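Local atomic coordinates of glutathione transferase o1 (Bombyx mori, PDB entry 3RBT), a protein that probably transfers glutathione to other molecules and reduces dehydroascorbate with glutathione, as an Omega-class glutathione transferase. Residues T164-G168 with W210-M214; H106-S110 with P172-Y177; E184-L188 with Y230-Y234; N35-V41 with K74-L78. All coordinates share one frame; numbering follows the deposited sequence.

From the N terminus, contact 4 closes first, joining the start of helix 36-47 to the loop entering strand 77-80 within the thioredoxin-like domain. Contact 2 opens next at 106-110, in the connection leading to helix 113-138. Before it closes on the start of helix 174-186, contact 1 has opened at 164-168, so the two cross, and Asp-176 of contact 2 bonds to both segments of contact 1. Contact 3 opens at the far end of the same helix before contact 1 closes on helix 205-216, giving a second crossing, and itself closes on helix 227-237. None nests in another. Arg-185 of contact 3 reaches His-39 of contact 4, tying the helical domain to the first.

Contact 1: T164-G168 with W210-M214; sequences TNYFG and WGDQM
Phe-167 stands with its CD1-CE1 edge over one face of the Trp-210 indole in a T-shaped (edge-to-face) pair, the ring planes at 81°. The opposite face is covered by CG of Met-214, one turn further along the same helix. Asn-165 meets the indole with its backbone, not its side chain: its O lies in the ring plane at the edge, 3.4 Å from Trp-210 CD1. Tyr-166 approaches rim to rim, its CD1 3.8 Å from Trp-210 CD1, and neither ring covers the other. The same Tyr-166 edge receives Met-214 SD, 3.8 Å from Tyr-166 CD1, a Met-aromatic contact close to the ring plane, reached because the methionine chain is bent at chi2 and chi3. A tyrosine suits this margin since its outer end is polar: a water lies 2.7 Å from Tyr-166 OH and donates to Gln-213 OE1.

What fixes the tryptophan's rotation is a second-shell acid. With chi1 at 167° the indole is directed away from its own backbone N, and Trp-210 NE1 donates to Asp-176 OD1, which also accepts from the backbone N of Phe-167; one carboxylate thus positions both halves of the aromatic cluster. Around them, helix 174-186 packs through Val-179 and Trp-180 and helix 145-162 through Leu-159, so the 164-168 loop joins these two helices to helix 205-216 in the all-helical domain.

Contact 2: H106-S110 with P172-Y177; sequences HTLHS and PGMLDY
Met-174 lays its CG over one face of the His-109 imidazole, 3.8 Å from the ring centroid and displaced toward the rim, a CH-pi contact. A first torsion of -175° swings Met-174 CG away from its own backbone N and out toward the histidine, and the bends at chi2 and chi3 return the methyl to the same ring, CE being 3.7 Å from His-109 CD2. A flexible, unbranched methionine can follow a flat face in this way. His-109 NE2 is bonded to Asp-97 of helix 92-102, which steadies the ring under the thioether. Replacing the imidazole by the methyl group of an alanine is likely to leave Asp-97 without this mate and Met-174 CG and CE without the face they rest on.

Next to this pair the backbones meet: Met-174 N donates to Leu-108 O at 3.0 Å. This is the first turn of helix 174-186, with Gly-173 at the N-cap. Gly-173 N donates almost straight (176°) to Asp-176 OD2, which is one half of a capping box; the glycine has no side chain to return the other. Beyond the backbone bond, Leu-108 CB packs against Met-174 CB, and Leu-108 CD2 sits at the edge of the Tyr-177 ring, 4.1 Å from CE1. The hydroxyl of Tyr-177 bonds to Asp-217.

Contact 3: E184-L188 with Y230-Y234; sequences ERLYL and YFDYY
Leu-188 drives its CD2 methyl between two tyrosines a helical turn apart, 3.8 Å from Tyr-230 CB and 3.7 Å from Tyr-234 CD1. Its CG lies between the backbone N and the carbonyl carbon (chi1 73°), a crowded position that turns the branch into this gap, while Leu-188 CB packs against CB of Phe-231. A branched aliphatic residue fills such a notch without bringing in a polar group.

Further out, Arg-185 extends from CG to NE across Tyr-230. Its CG stands over the ring centre in a CH-pi contact, 3.7 Å from the centroid, and its guanidinium leans over the CE1 side of the same ring, the planes 39° apart. Here the end of helix 174-186, a central helix of the GST helical domain, meets helix 227-237 near the C terminus; Phe-137 of helix 113-138 also packs on Arg-185, Leu-188 and Tyr-234.

The polar edge uses the tyrosine hydroxyls. Arg-185 NE donates in the guanidinium plane to Tyr-234 OH at 2.9 Å, leaving the terminal nitrogens to bond Met-34 O, Pro-181 O and His-39. Tyr-230 OH donates to Glu-184 OE1 at 2.5 Å, a short bond that meets the carboxylate on its anti side. The other oxygen of Glu-184 accepts from Trp-180 NE1, so this buried acid has a partner at each oxygen, and the nearby guanidinium would probably favour its charged form.

Contact 4: N35-V41 with K74-L78; sequences NPYGHRV and KIPVL
Pro-76 presents the CG-CD side of its puckered ring to the first turn of helix 36-47. CD points at the backbone and CB of Tyr-37, 3.6 Å from Tyr-37 CB; CG lies 3.7 Å from Gly-38 CA and meets Val-41 CG2 one turn later at 3.8 Å. Having no side chain, Gly-38 lets the proline come right against the helix backbone. Of the Tyr-37 side chain, CB makes this contact, while its ring leads away and pairs edge-to-face with Trp-182.

At the helix start Asn-35 and Ile-75 approach at a slant. The Asn-35 amide is met by the isoleucine tip, ND2 being 3.3 Å from Ile-75 CD1. With CG anti to the backbone N (chi1 179°), Asn-35 bends OD1 back to accept from Gly-38 N at 3.0 Å, an N-cap bond, while ND2 donates to the carbonyls of Ser-241 and Gly-243 in the C-terminal tail. A leucine in its place would probably leave Gly-38 N without its cap and both tail carbonyls without their donor.

The peptide before Pro-76 is cis. A cis-proline facing the first turn of this helix is the hallmark of the thioredoxin fold and in glutathione transferases borders the glutathione site, where Omega-class relatives usually carry a catalytic cysteine at the helix start.

Contact 1: T164-G168 with W210-M214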
loop_
_atom_site.group_PDB
_atom_site.type_symbol
_atom_site.label_atom_id
_atom_site.label_comp_id
_atom_site.label_asym_id
_atom_site.label_seq_id
_atom_site.Cartn_x
_atom_site.Cartn_y
_atom_site.Cartn_z
ATOM N N THR A 164 23.081 4.967 10.379
ATOM C CA THR A 164 23.717 5.169 9.086
ATOM C C THR A 164 23.426 6.579 8.581
ATOM O O THR A 164 22.508 7.239 9.071
ATOM C CB THR A 164 23.223 4.139 8.039
ATOM O OG1 THR A 164 21.789 4.120 8.023
ATOM C CG2 THR A 164 23.740 2.737 8.356
ATOM N N ASN A 165 24.207 7.031 7.598
ATOM C CA ASN A 165 23.979 8.329 6.959
ATOM C C ASN A 165 22.607 8.449 6.290
ATOM O O ASN A 165 22.019 9.528 6.256
ATOM C CB ASN A 165 25.103 8.653 5.972
ATOM C CG ASN A 165 26.444 8.853 6.668
ATOM O OD1 ASN A 165 26.497 9.092 7.878
ATOM N ND2 ASN A 165 27.533 8.751 5.911
ATOM N N TYR A 166 22.102 7.336 5.766
ATOM C CA TYR A 166 20.796 7.312 5.126
ATOM C C TYR A 166 19.971 6.155 5.650
ATOM O O TYR A 166 20.507 5.232 6.257
ATOM C CB TYR A 166 20.936 7.166 3.613
ATOM C CG TYR A 166 21.907 8.113 2.947
ATOM C CD1 TYR A 166 21.463 9.313 2.386
ATOM C CD2 TYR A 166 23.263 7.791 2.838
ATOM C CE1 TYR A 166 22.351 10.186 1.761
ATOM C CE2 TYR A 166 24.157 8.658 2.213
ATOM C CZ TYR A 166 23.694 9.850 1.678
ATOM O OH TYR A 166 24.570 10.700 1.045
ATOM N N PHE A 167 18.668 6.183 5.368
ATOM C CA PHE A 167 17.788 5.068 5.702
ATOM C C PHE A 167 18.216 3.790 4.976
ATOM O O PHE A 167 18.085 2.690 5.518
ATOM C CB PHE A 167 16.320 5.436 5.428
ATOM C CG PHE A 167 15.783 6.470 6.377
ATOM C CD1 PHE A 167 15.824 7.821 6.053
ATOM C CD2 PHE A 167 15.279 6.092 7.621
ATOM C CE1 PHE A 167 15.348 8.786 6.951
ATOM C CE2 PHE A 167 14.810 7.041 8.527
ATOM C CZ PHE A 167 14.843 8.394 8.189
ATOM N N GLY A 168 18.765 3.952 3.772
ATOM C CA GLY A 168 19.285 2.831 2.986
ATOM C C GLY A 168 20.658 2.310 3.388
ATOM O O GLY A 168 21.129 1.314 2.844
ATOM N N TRP A 210 20.685 14.463 7.553
ATOM C CA TRP A 210 20.324 13.639 6.400
ATOM C C TRP A 210 19.794 14.503 5.247
ATOM O O TRP A 210 20.222 14.348 4.099
ATOM C CB TRP A 210 19.317 12.561 6.838
ATOM C CG TRP A 210 18.612 11.834 5.718
ATOM C CD1 TRP A 210 19.074 10.750 5.022
ATOM C CD2 TRP A 210 17.320 12.131 5.183
ATOM N NE1 TRP A 210 18.152 10.363 4.082
ATOM C CE2 TRP A 210 17.064 11.191 4.158
ATOM C CE3 TRP A 210 16.354 13.103 5.466
ATOM C CZ2 TRP A 210 15.882 11.192 3.414
ATOM C CZ3 TRP A 210 15.181 13.107 4.733
ATOM C CH2 TRP A 210 14.954 12.157 3.715
ATOM N N GLY A 211 18.880 15.421 5.568
ATOM C CA GLY A 211 18.410 16.435 4.623
ATOM C C GLY A 211 19.530 17.148 3.878
ATOM O O GLY A 211 19.473 17.304 2.653
ATOM N N ASP A 212 20.555 17.568 4.617
ATOM C CA ASP A 212 21.711 18.247 4.028
ATOM C C ASP A 212 22.458 17.333 3.068
ATOM O O ASP A 212 22.825 17.745 1.967
ATOM C CB ASP A 212 22.666 18.744 5.124
ATOM C CG ASP A 212 22.088 19.891 5.919
ATOM O OD1 ASP A 212 21.195 20.592 5.389
ATOM O OD2 ASP A 212 22.524 20.096 7.068
ATOM N N GLN A 213 22.676 16.093 3.494
ATOM C CA GLN A 213 23.352 15.104 2.665
ATOM C C GLN A 213 22.545 14.743 1.417
ATOM O O GLN A 213 23.109 14.619 0.336
ATOM C CB GLN A 213 23.688 13.853 3.486
ATOM C CG GLN A 213 24.844 14.058 4.470
ATOM C CD GLN A 213 26.168 14.284 3.769
ATOM O OE1 GLN A 213 26.558 13.511 2.886
ATOM N NE2 GLN A 213 26.873 15.342 4.159
ATOM N N MET A 214 21.228 14.591 1.569
ATOM C CA MET A 214 20.357 14.313 0.427
ATOM C C MET A 214 20.432 15.440 -0.596
ATOM O O MET A 214 20.419 15.182 -1.790
ATOM C CB MET A 214 18.904 14.116 0.868
ATOM C CG MET A 214 18.607 12.790 1.552
ATOM S SD MET A 214 18.775 11.322 0.508
ATOM C CE MET A 214 17.387 11.521 -0.619
HETATM O O HOH W 1 26.945 10.777 2.371
#

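Contact 2: H106-S110 with P172-Y177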
loop_
_atom_site.group_PDB
_atom_site.type_symbol
_atom_site.label_atom_id
_atom_site.label_comp_id
_atom_site.label_asym_id
_atom_site.label_seq_id
_atom_site.Cartn_x
_atom_site.Cartn_y
_atom_site.Cartn_z
ATOM N N HIS A 106 21.424 -1.504 -9.809
ATOM C CA HIS A 106 21.170 -0.374 -8.903
ATOM C C HIS A 106 19.914 -0.562 -8.039
ATOM O O HIS A 106 19.038 0.306 -8.002
ATOM C CB HIS A 106 21.086 0.937 -9.689
ATOM C CG HIS A 106 22.083 1.034 -10.801
ATOM N ND1 HIS A 106 23.442 1.098 -10.576
ATOM C CD2 HIS A 106 21.921 1.065 -12.146
ATOM C CE1 HIS A 106 24.074 1.170 -11.734
ATOM N NE2 HIS A 106 23.174 1.158 -12.701
ATOM N N THR A 107 19.850 -1.697 -7.349
ATOM C CA THR A 107 18.699 -2.050 -6.515
ATOM C C THR A 107 18.555 -1.076 -5.336
ATOM O O THR A 107 19.554 -0.604 -4.776
ATOM C CB THR A 107 18.770 -3.539 -6.054
ATOM O OG1 THR A 107 17.723 -3.808 -5.111
ATOM C CG2 THR A 107 20.084 -3.835 -5.396
ATOM N N LEU A 108 17.312 -0.759 -4.994
ATOM C CA LEU A 108 17.028 0.295 -4.028
ATOM C C LEU A 108 16.477 -0.248 -2.723
ATOM O O LEU A 108 16.830 0.253 -1.657
ATOM C CB LEU A 108 16.090 1.368 -4.617
ATOM C CG LEU A 108 16.719 2.250 -5.711
ATOM C CD1 LEU A 108 15.655 3.044 -6.449
ATOM C CD2 LEU A 108 17.815 3.177 -5.150
ATOM N N HIS A 109 15.595 -1.246 -2.815
ATOM C CA HIS A 109 15.078 -1.929 -1.631
ATOM C C HIS A 109 16.179 -2.754 -0.976
ATOM O O HIS A 109 17.126 -3.208 -1.638
ATOM C CB HIS A 109 13.886 -2.840 -1.968
ATOM C CG HIS A 109 12.569 -2.129 -2.013
ATOM N ND1 HIS A 109 11.963 -1.609 -0.887
ATOM C CD2 HIS A 109 11.739 -1.849 -3.047
ATOM C CE1 HIS A 109 10.817 -1.047 -1.226
ATOM N NE2 HIS A 109 10.657 -1.178 -2.530
ATOM N N SER A 110 16.068 -2.920 0.335
ATOM C CA SER A 110 16.944 -3.824 1.065
ATOM C C SER A 110 16.796 -5.241 0.527
ATOM O O SER A 110 15.702 -5.655 0.136
ATOM C CB SER A 110 16.567 -3.813 2.543
ATOM O OG SER A 110 17.237 -4.830 3.250
ATOM N N PRO A 172 21.906 6.268 -0.289
ATOM C CA PRO A 172 20.438 6.340 -0.259
ATOM C C PRO A 172 19.773 5.111 -0.888
ATOM O O PRO A 172 20.251 4.593 -1.898
ATOM C CB PRO A 172 20.110 7.607 -1.059
ATOM C CG PRO A 172 21.386 8.345 -1.229
ATOM C CD PRO A 172 22.521 7.393 -1.026
ATOM N N GLY A 173 18.696 4.640 -0.268
ATOM C CA GLY A 173 17.926 3.506 -0.780
ATOM C C GLY A 173 16.511 3.927 -1.093
ATOM O O GLY A 173 16.212 5.118 -1.125
ATOM N N MET A 174 15.636 2.951 -1.327
ATOM C CA MET A 174 14.245 3.229 -1.678
ATOM C C MET A 174 13.520 4.170 -0.699
ATOM O O MET A 174 12.837 5.100 -1.125
ATOM C CB MET A 174 13.448 1.924 -1.819
ATOM C CG MET A 174 12.013 2.137 -2.304
ATOM S SD MET A 174 11.968 2.832 -3.978
ATOM C CE MET A 174 12.048 1.337 -4.975
ATOM N N LEU A 175 13.647 3.922 0.602
ATOM C CA LEU A 175 12.970 4.777 1.588
ATOM C C LEU A 175 13.412 6.255 1.474
ATOM O O LEU A 175 12.570 7.155 1.417
ATOM C CB LEU A 175 13.149 4.238 3.015
ATOM C CG LEU A 175 12.445 4.996 4.150
ATOM C CD1 LEU A 175 10.907 5.057 3.946
ATOM C CD2 LEU A 175 12.789 4.394 5.509
ATOM N N ASP A 176 14.721 6.493 1.405
ATOM C CA ASP A 176 15.244 7.846 1.197
ATOM C C ASP A 176 14.573 8.606 0.046
ATOM O O ASP A 176 14.111 9.726 0.233
ATOM C CB ASP A 176 16.756 7.797 0.993
ATOM C CG ASP A 176 17.467 7.188 2.171
ATOM O OD1 ASP A 176 17.691 7.902 3.177
ATOM O OD2 ASP A 176 17.784 5.983 2.094
ATOM N N TYR A 177 14.515 7.996 -1.134
ATOM C CA TYR A 177 13.935 8.662 -2.299
ATOM C C TYR A 177 12.401 8.759 -2.244
ATOM O O TYR A 177 11.835 9.733 -2.740
ATOM C CB TYR A 177 14.377 7.990 -3.602
ATOM C CG TYR A 177 15.859 8.142 -3.921
ATOM C CD1 TYR A 177 16.676 7.025 -4.086
ATOM C CD2 TYR A 177 16.433 9.402 -4.073
ATOM C CE1 TYR A 177 18.027 7.164 -4.390
ATOM C CE2 TYR A 177 17.779 9.545 -4.378
ATOM C CZ TYR A 177 18.570 8.427 -4.527
ATOM O OH TYR A 177 19.908 8.580 -4.824
#

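Contact 3: E184-L188 with Y230-Y234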
loop_
_atom_site.group_PDB
_atom_site.type_symbol
_atom_site.label_atom_id
_atom_site.label_comp_id
_atom_site.label_asym_id
_atom_site.label_seq_id
_atom_site.Cartn_x
_atom_site.Cartn_y
_atom_site.Cartn_z
ATOM N N GLU A 184 11.949 17.923 0.721
ATOM C CA GLU A 184 12.512 19.038 -0.046
ATOM C C GLU A 184 11.560 20.242 -0.076
ATOM O O GLU A 184 11.999 21.393 -0.005
ATOM C CB GLU A 184 12.817 18.591 -1.466
ATOM C CG GLU A 184 13.763 19.497 -2.211
ATOM C CD GLU A 184 13.996 18.996 -3.613
ATOM O OE1 GLU A 184 13.196 19.352 -4.510
ATOM O OE2 GLU A 184 14.969 18.233 -3.812
ATOM N N ARG A 185 10.261 19.951 -0.194
ATOM C CA ARG A 185 9.215 20.972 -0.184
ATOM C C ARG A 185 9.104 21.697 1.155
ATOM O O ARG A 185 8.826 22.891 1.179
ATOM C CB ARG A 185 7.865 20.381 -0.588
ATOM C CG ARG A 185 7.754 20.174 -2.089
ATOM C CD ARG A 185 6.659 19.189 -2.482
ATOM N NE ARG A 185 6.559 19.124 -3.940
ATOM C CZ ARG A 185 7.412 18.466 -4.727
ATOM N NH1 ARG A 185 8.438 17.805 -4.204
ATOM N NH2 ARG A 185 7.247 18.477 -6.046
ATOM N N LEU A 186 9.354 20.987 2.254
ATOM C CA LEU A 186 9.263 21.581 3.595
ATOM C C LEU A 186 10.161 22.795 3.793
ATOM O O LEU A 186 9.792 23.721 4.515
ATOM C CB LEU A 186 9.531 20.548 4.690
ATOM C CG LEU A 186 8.511 19.414 4.800
ATOM C CD1 LEU A 186 8.892 18.446 5.916
ATOM C CD2 LEU A 186 7.091 19.950 4.999
ATOM N N TYR A 187 11.331 22.789 3.149
ATOM C CA TYR A 187 12.268 23.917 3.228
ATOM C C TYR A 187 11.635 25.260 2.817
ATOM O O TYR A 187 12.116 26.314 3.222
ATOM C CB TYR A 187 13.538 23.651 2.398
ATOM C CG TYR A 187 14.418 22.512 2.901
ATOM C CD1 TYR A 187 15.249 22.671 4.013
ATOM C CD2 TYR A 187 14.440 21.287 2.244
ATOM C CE1 TYR A 187 16.066 21.626 4.463
ATOM C CE2 TYR A 187 15.248 20.242 2.679
ATOM C CZ TYR A 187 16.051 20.414 3.788
ATOM O OH TYR A 187 16.843 19.373 4.206
ATOM N N LEU A 188 10.559 25.224 2.024
ATOM C CA LEU A 188 9.854 26.453 1.645
ATOM C C LEU A 188 9.369 27.214 2.889
ATOM O O LEU A 188 9.230 28.435 2.859
ATOM C CB LEU A 188 8.687 26.173 0.682
ATOM C CG LEU A 188 7.386 25.503 1.162
ATOM C CD1 LEU A 188 6.441 26.483 1.838
ATOM C CD2 LEU A 188 6.658 24.820 0.012
ATOM N N TYR A 230 9.673 26.662 -4.617
ATOM C CA TYR A 230 8.507 25.964 -4.068
ATOM C C TYR A 230 7.499 26.945 -3.477
ATOM O O TYR A 230 6.286 26.780 -3.674
ATOM C CB TYR A 230 8.915 24.941 -3.013
ATOM C CG TYR A 230 9.424 23.628 -3.578
ATOM C CD1 TYR A 230 8.770 22.994 -4.639
ATOM C CD2 TYR A 230 10.543 23.006 -3.031
ATOM C CE1 TYR A 230 9.239 21.781 -5.149
ATOM C CE2 TYR A 230 11.015 21.794 -3.527
ATOM C CZ TYR A 230 10.362 21.191 -4.582
ATOM O OH TYR A 230 10.833 19.995 -5.071
ATOM N N PHE A 231 8.013 27.962 -2.779
ATOM C CA PHE A 231 7.186 28.960 -2.089
ATOM C C PHE A 231 6.354 29.780 -3.071
ATOM O O PHE A 231 5.147 29.933 -2.890
ATOM C CB PHE A 231 8.057 29.862 -1.205
ATOM C CG PHE A 231 7.307 30.989 -0.530
ATOM C CD1 PHE A 231 6.391 30.734 0.492
ATOM C CD2 PHE A 231 7.548 32.317 -0.893
ATOM C CE1 PHE A 231 5.710 31.786 1.130
ATOM C CE2 PHE A 231 6.872 33.370 -0.258
ATOM C CZ PHE A 231 5.953 33.100 0.756
ATOM N N ASP A 232 7.003 30.292 -4.114
ATOM C CA ASP A 232 6.302 31.018 -5.162
ATOM C C ASP A 232 5.302 30.132 -5.910
ATOM O O ASP A 232 4.214 30.593 -6.262
ATOM C CB ASP A 232 7.302 31.689 -6.110
ATOM C CG ASP A 232 7.944 32.914 -5.486
ATOM O OD1 ASP A 232 7.258 33.583 -4.688
ATOM O OD2 ASP A 232 9.122 33.208 -5.780
ATOM N N TYR A 233 5.660 28.865 -6.127
ATOM C CA TYR A 233 4.729 27.915 -6.736
ATOM C C TYR A 233 3.501 27.629 -5.872
ATOM O O TYR A 233 2.368 27.736 -6.345
ATOM C CB TYR A 233 5.389 26.575 -7.094
ATOM C CG TYR A 233 4.336 25.587 -7.564
ATOM C CD1 TYR A 233 3.798 24.633 -6.693
ATOM C CD2 TYR A 233 3.829 25.652 -8.861
ATOM C CE1 TYR A 233 2.799 23.749 -7.114
ATOM C CE2 TYR A 233 2.837 24.771 -9.294
ATOM C CZ TYR A 233 2.328 23.829 -8.414
ATOM O OH TYR A 233 1.352 22.971 -8.845
ATOM N N TYR A 234 3.727 27.232 -4.622
ATOM C CA TYR A 234 2.618 26.825 -3.765
ATOM C C TYR A 234 1.692 27.970 -3.344
ATOM O O TYR A 234 0.491 27.753 -3.190
ATOM C CB TYR A 234 3.095 25.966 -2.581
ATOM C CG TYR A 234 3.374 24.531 -3.010
ATOM C CD1 TYR A 234 4.671 24.029 -3.057
ATOM C CD2 TYR A 234 2.330 23.690 -3.399
ATOM C CE1 TYR A 234 4.920 22.713 -3.471
ATOM C CE2 TYR A 234 2.562 22.383 -3.817
ATOM C CZ TYR A 234 3.855 21.900 -3.855
ATOM O OH TYR A 234 4.068 20.614 -4.270
#

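Contact 4: N35-V41 with K74-L78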
loop_
_atom_site.group_PDB
_atom_site.type_symbol
_atom_site.label_atom_id
_atom_site.label_comp_id
_atom_site.label_asym_id
_atom_site.label_seq_id
_atom_site.Cartn_x
_atom_site.Cartn_y
_atom_site.Cartn_z
ATOM N N ASN A 35 4.393 18.049 -9.022
ATOM C CA ASN A 35 3.699 16.984 -8.273
ATOM C C ASN A 35 4.722 16.071 -7.598
ATOM O O ASN A 35 5.566 15.485 -8.277
ATOM C CB ASN A 35 2.759 16.166 -9.163
ATOM C CG ASN A 35 2.064 15.039 -8.405
ATOM O OD1 ASN A 35 2.503 13.883 -8.449
ATOM N ND2 ASN A 35 0.982 15.371 -7.701
ATOM N N PRO A 36 4.654 15.966 -6.264
ATOM C CA PRO A 36 5.612 15.183 -5.466
ATOM C C PRO A 36 5.566 13.663 -5.715
ATOM O O PRO A 36 6.584 12.998 -5.555
ATOM C CB PRO A 36 5.205 15.499 -4.021
ATOM C CG PRO A 36 3.725 15.843 -4.106
ATOM C CD PRO A 36 3.610 16.587 -5.421
ATOM N N TYR A 37 4.404 13.120 -6.084
ATOM C CA TYR A 37 4.288 11.694 -6.436
ATOM C C TYR A 37 5.039 11.378 -7.729
ATOM O O TYR A 37 5.671 10.314 -7.851
ATOM C CB TYR A 37 2.824 11.268 -6.533
ATOM C CG TYR A 37 2.100 11.291 -5.193
ATOM C CD1 TYR A 37 2.269 10.255 -4.266
ATOM C CD2 TYR A 37 1.277 12.369 -4.843
ATOM C CE1 TYR A 37 1.611 10.280 -3.019
ATOM C CE2 TYR A 37 0.609 12.400 -3.610
ATOM C CZ TYR A 37 0.784 11.357 -2.707
ATOM O OH TYR A 37 0.137 11.403 -1.501
ATOM N N GLY A 38 4.999 12.317 -8.679
ATOM C CA GLY A 38 5.831 12.238 -9.875
ATOM C C GLY A 38 7.306 12.446 -9.566
ATOM O O GLY A 38 8.156 11.782 -10.143
ATOM N N HIS A 39 7.603 13.378 -8.661
ATOM C CA HIS A 39 8.978 13.648 -8.197
ATOM C C HIS A 39 9.623 12.354 -7.673
ATOM O O HIS A 39 10.757 12.019 -8.036
ATOM C CB HIS A 39 8.952 14.725 -7.108
ATOM C CG HIS A 39 10.297 15.296 -6.756
ATOM N ND1 HIS A 39 10.438 16.404 -5.946
ATOM C CD2 HIS A 39 11.554 14.925 -7.108
ATOM C CE1 HIS A 39 11.723 16.677 -5.797
ATOM N NE2 HIS A 39 12.420 15.798 -6.497
ATOM N N ARG A 40 8.877 11.633 -6.840
ATOM C CA ARG A 40 9.202 10.276 -6.399
ATOM C C ARG A 40 9.655 9.340 -7.505
ATOM O O ARG A 40 10.704 8.702 -7.403
ATOM C CB ARG A 40 7.963 9.638 -5.779
ATOM C CG ARG A 40 7.935 9.605 -4.309
ATOM C CD ARG A 40 6.793 8.700 -3.851
ATOM N NE ARG A 40 6.749 8.681 -2.396
ATOM C CZ ARG A 40 5.744 8.229 -1.665
ATOM N NH1 ARG A 40 4.655 7.740 -2.240
ATOM N NH2 ARG A 40 5.846 8.275 -0.345
ATOM N N VAL A 41 8.823 9.222 -8.538
ATOM C CA VAL A 41 9.109 8.341 -9.652
ATOM C C VAL A 41 10.303 8.856 -10.466
ATOM O O VAL A 41 11.118 8.061 -10.931
ATOM C CB VAL A 41 7.862 8.119 -10.548
ATOM C CG1 VAL A 41 8.193 7.172 -11.701
ATOM C CG2 VAL A 41 6.701 7.550 -9.711
ATOM N N LYS A 74 -5.479 9.395 -12.052
ATOM C CA LYS A 74 -4.404 9.157 -11.105
ATOM C C LYS A 74 -3.093 9.663 -11.676
ATOM O O LYS A 74 -2.888 9.640 -12.897
ATOM C CB LYS A 74 -4.307 7.675 -10.751
ATOM C CG LYS A 74 -5.655 7.040 -10.424
ATOM C CD LYS A 74 -5.517 5.757 -9.638
ATOM C CE LYS A 74 -5.697 6.026 -8.149
ATOM N NZ LYS A 74 -5.816 4.754 -7.390
ATOM N N ILE A 75 -2.228 10.155 -10.791
ATOM C CA ILE A 75 -0.923 10.690 -11.194
ATOM C C ILE A 75 0.161 10.272 -10.207
ATOM O O ILE A 75 -0.122 10.102 -9.017
ATOM C CB ILE A 75 -0.915 12.246 -11.368
ATOM C CG1 ILE A 75 -1.276 12.956 -10.054
ATOM C CG2 ILE A 75 -1.812 12.685 -12.557
ATOM C CD1 ILE A 75 -1.065 14.460 -10.106
ATOM N N PRO A 76 1.398 10.080 -10.697
ATOM C CA PRO A 76 1.773 10.132 -12.116
ATOM C C PRO A 76 1.381 8.835 -12.807
ATOM O O PRO A 76 0.823 7.944 -12.167
ATOM C CB PRO A 76 3.296 10.241 -12.054
ATOM C CG PRO A 76 3.643 9.426 -10.851
ATOM C CD PRO A 76 2.565 9.784 -9.846
ATOM N N VAL A 77 1.665 8.735 -14.101
ATOM C CA VAL A 77 1.489 7.486 -14.828
ATOM C C VAL A 77 2.813 7.109 -15.485
ATOM O O VAL A 77 3.441 7.934 -16.157
ATOM C CB VAL A 77 0.421 7.592 -15.938
ATOM C CG1 VAL A 77 0.317 6.266 -16.703
ATOM C CG2 VAL A 77 -0.933 7.990 -15.364
ATOM N N LEU A 78 3.244 5.871 -15.278
ATOM C CA LEU A 78 4.396 5.369 -15.991
ATOM C C LEU A 78 3.899 4.433 -17.081
ATOM O O LEU A 78 3.240 3.417 -16.794
ATOM C CB LEU A 78 5.375 4.653 -15.041
ATOM C CG LEU A 78 6.664 4.085 -15.657
ATOM C CD1 LEU A 78 7.683 5.179 -15.999
ATOM C CD2 LEU A 78 7.301 3.040 -14.745
#